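Local coordinates for protein amidase, hydantoinase/carbamoylase family (Paraburkholderia phymatum, PDB 6C0D) that probably hydrolyses N-carbamoyl-L-amino acids to the free L-amino acids, as a zinc-binding homodimeric enzyme of the peptidase M20 family, at residues V271-L276 and V289-F294. Numbering follows the deposited sequence.
Sequences VGRIDL and VLHLQF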
loop_
_atom_site.group_PDB
_atom_site.type_symbol
_atom_site.label_atom_id
_atom_site.label_comp_id
_atom_site.label_asym_id
_atom_site.label_seq_id
_atom_site.Cartn_x
_atom_site.Cartn_y
_atom_site.Cartn_z
ATOM N N VAL A 271 2.006 -5.574 11.677
ATOM C CA VAL A 271 2.354 -4.768 10.511
ATOM C C VAL A 271 1.038 -4.197 9.993
ATOM O O VAL A 271 0.240 -4.906 9.358
ATOM C CB VAL A 271 3.080 -5.595 9.447
ATOM C CG1 VAL A 271 3.246 -4.769 8.153
ATOM C CG2 VAL A 271 4.452 -6.054 9.978
ATOM N N GLY A 272 0.804 -2.911 10.256
ATOM C CA GLY A 272 -0.484 -2.340 9.923
ATOM C C GLY A 272 -0.563 -1.745 8.535
ATOM O O GLY A 272 -1.658 -1.516 8.008
ATOM N N ARG A 273 0.590 -1.490 7.926
ATOM C CA ARG A 273 0.613 -0.851 6.619
ATOM C C ARG A 273 1.859 -1.274 5.859
ATOM O O ARG A 273 2.930 -1.437 6.455
ATOM C CB ARG A 273 0.584 0.676 6.762
ATOM C CG ARG A 273 0.325 1.408 5.459
ATOM C CD ARG A 273 0.365 2.934 5.645
ATOM N NE ARG A 273 -0.002 3.613 4.403
ATOM C CZ ARG A 273 -1.237 4.011 4.107
ATOM N NH1 ARG A 273 -2.224 3.818 4.975
ATOM N NH2 ARG A 273 -1.484 4.604 2.948
ATOM N N ILE A 274 1.705 -1.440 4.543
ATOM C CA ILE A 274 2.807 -1.701 3.613
ATOM C C ILE A 274 2.566 -0.869 2.357
ATOM O O ILE A 274 1.456 -0.874 1.818
ATOM C CB ILE A 274 2.896 -3.200 3.247
ATOM C CG1 ILE A 274 3.294 -4.044 4.462
ATOM C CG2 ILE A 274 3.882 -3.440 2.066
ATOM C CD1 ILE A 274 3.153 -5.572 4.187
ATOM N N ASP A 275 3.593 -0.150 1.887
ATOM C CA ASP A 275 3.489 0.669 0.684
ATOM C C ASP A 275 4.693 0.383 -0.201
ATOM O O ASP A 275 5.835 0.479 0.261
ATOM C CB ASP A 275 3.443 2.176 1.012
ATOM C CG ASP A 275 2.218 2.572 1.845
ATOM O OD1 ASP A 275 1.082 2.365 1.374
ATOM O OD2 ASP A 275 2.394 3.100 2.969
ATOM N N LEU A 276 4.441 0.017 -1.457
ATOM C CA LEU A 276 5.492 -0.165 -2.450
ATOM C C LEU A 276 5.462 1.003 -3.427
ATOM O O LEU A 276 4.388 1.475 -3.820
ATOM C CB LEU A 276 5.343 -1.482 -3.237
ATOM C CG LEU A 276 5.090 -2.775 -2.458
ATOM C CD1 LEU A 276 5.209 -4.015 -3.373
ATOM C CD2 LEU A 276 5.965 -2.914 -1.222
ATOM N N VAL A 289 7.984 0.660 2.281
ATOM C CA VAL A 289 7.940 1.024 3.696
ATOM C C VAL A 289 6.846 0.218 4.381
ATOM O O VAL A 289 5.775 -0.023 3.809
ATOM C CB VAL A 289 7.725 2.546 3.882
ATOM C CG1 VAL A 289 6.425 2.983 3.237
ATOM C CG2 VAL A 289 7.737 2.925 5.380
ATOM N N LEU A 290 7.133 -0.237 5.601
ATOM C CA LEU A 290 6.104 -0.853 6.422
ATOM C C LEU A 290 5.988 -0.064 7.719
ATOM O O LEU A 290 6.940 0.593 8.152
ATOM C CB LEU A 290 6.392 -2.340 6.722
ATOM C CG LEU A 290 7.594 -2.764 7.595
ATOM C CD1 LEU A 290 7.351 -2.546 9.121
ATOM C CD2 LEU A 290 7.895 -4.224 7.350
ATOM N N HIS A 291 4.815 -0.135 8.327
ATOM C CA HIS A 291 4.584 0.387 9.664
ATOM C C HIS A 291 4.452 -0.790 10.623
ATOM O O HIS A 291 3.697 -1.734 10.350
ATOM C CB HIS A 291 3.326 1.257 9.689
ATOM C CG HIS A 291 3.418 2.466 8.809
ATOM N ND1 HIS A 291 2.583 3.554 8.946
ATOM C CD2 HIS A 291 4.246 2.757 7.780
ATOM C CE1 HIS A 291 2.907 4.470 8.048
ATOM N NE2 HIS A 291 3.913 4.010 7.330
ATOM N N LEU A 292 5.206 -0.746 11.725
ATOM C CA LEU A 292 5.275 -1.823 12.700
ATOM C C LEU A 292 4.906 -1.272 14.070
ATOM O O LEU A 292 5.397 -0.208 14.467
ATOM C CB LEU A 292 6.684 -2.430 12.770
ATOM C CG LEU A 292 6.931 -3.496 13.840
ATOM C CD1 LEU A 292 6.198 -4.790 13.446
ATOM C CD2 LEU A 292 8.416 -3.758 14.019
ATOM N N GLN A 293 4.049 -1.990 14.782
ATOM C CA GLN A 293 3.725 -1.654 16.166
ATOM C C GLN A 293 3.962 -2.894 17.005
ATOM O O GLN A 293 3.756 -4.007 16.526
ATOM C CB GLN A 293 2.263 -1.213 16.303
ATOM C CG GLN A 293 1.859 -0.782 17.718
ATOM C CD GLN A 293 0.377 -0.458 17.771
ATOM O OE1 GLN A 293 -0.440 -1.325 18.054
ATOM N NE2 GLN A 293 0.027 0.788 17.455
ATOM N N PHE A 294 4.398 -2.717 18.254
ATOM C CA PHE A 294 4.363 -3.861 19.155
ATOM C C PHE A 294 4.123 -3.378 20.580
ATOM O O PHE A 294 4.372 -2.216 20.924
ATOM C CB PHE A 294 5.619 -4.757 19.059
ATOM C CG PHE A 294 6.945 -4.045 19.234
ATOM C CD1 PHE A 294 7.617 -3.530 18.127
ATOM C CD2 PHE A 294 7.560 -3.972 20.489
ATOM C CE1 PHE A 294 8.866 -2.915 18.269
ATOM C CE2 PHE A 294 8.819 -3.352 20.638
ATOM C CZ PHE A 294 9.467 -2.829 19.524
HETATM O O HOH W 1 3.684 1.634 4.925
HETATM O O HOH W 2 3.282 5.104 4.176
#
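The carbonyl oxygen V289 O is gripped twice, by the backbone D275 N at 2.9 Å and by a water that also donates to D275 OD2. This pairing belongs to the antiparallel beta hairpin of strands 268-277 and 283-296, a position consistent with the dimerisation (lid) domain of M20 enzymes, well away from the zinc site. V289 N returns a bond to D275 O, closing a hydrogen-bonded pair. Nearer V271 the pairing is disturbed by a beta bulge: G272 and R273 together face H291, and G272 N reaches H291 O over 3.1 Å at a bent 140°. The helix-like psi of G272 (-17°) gives the bulge its turn, and R273 N is buried there without a partner. H291 N still bonds R273 O.

On the face holding V271, I274, L290 and L292, the branched aliphatic side chains of I274 and L290 fit against L248 and I252 of helix 244-262; helix 299-317 meets L292 through L309. V271 CG2 touches L292 CD1 at 4.1 Å, and I274 CG1 meets L290 CB. I274 also packs on I274 of the second subunit.

The face with R273, D275, V289 and H291 is mixed: V289 CG1 packs on D275 CB at 3.8 Å. In R273, chi1 (-168°) sets CG anti to the backbone N, and the extended chain carries CD over one face of the H291 ring, toward CE1, a CH-pi contact 4.0 Å from the centroid, while CB touches H291 CG. In the dimer, the F281 ring of the second subunit meets the H291 ring, and its G279 O accepts a hydrogen bond from R273 NH1. D275 restrains the arginine from its own strand: NE donates in the guanidinium plane to the syn lone pair of OD2, a 2.8 Å salt bridge.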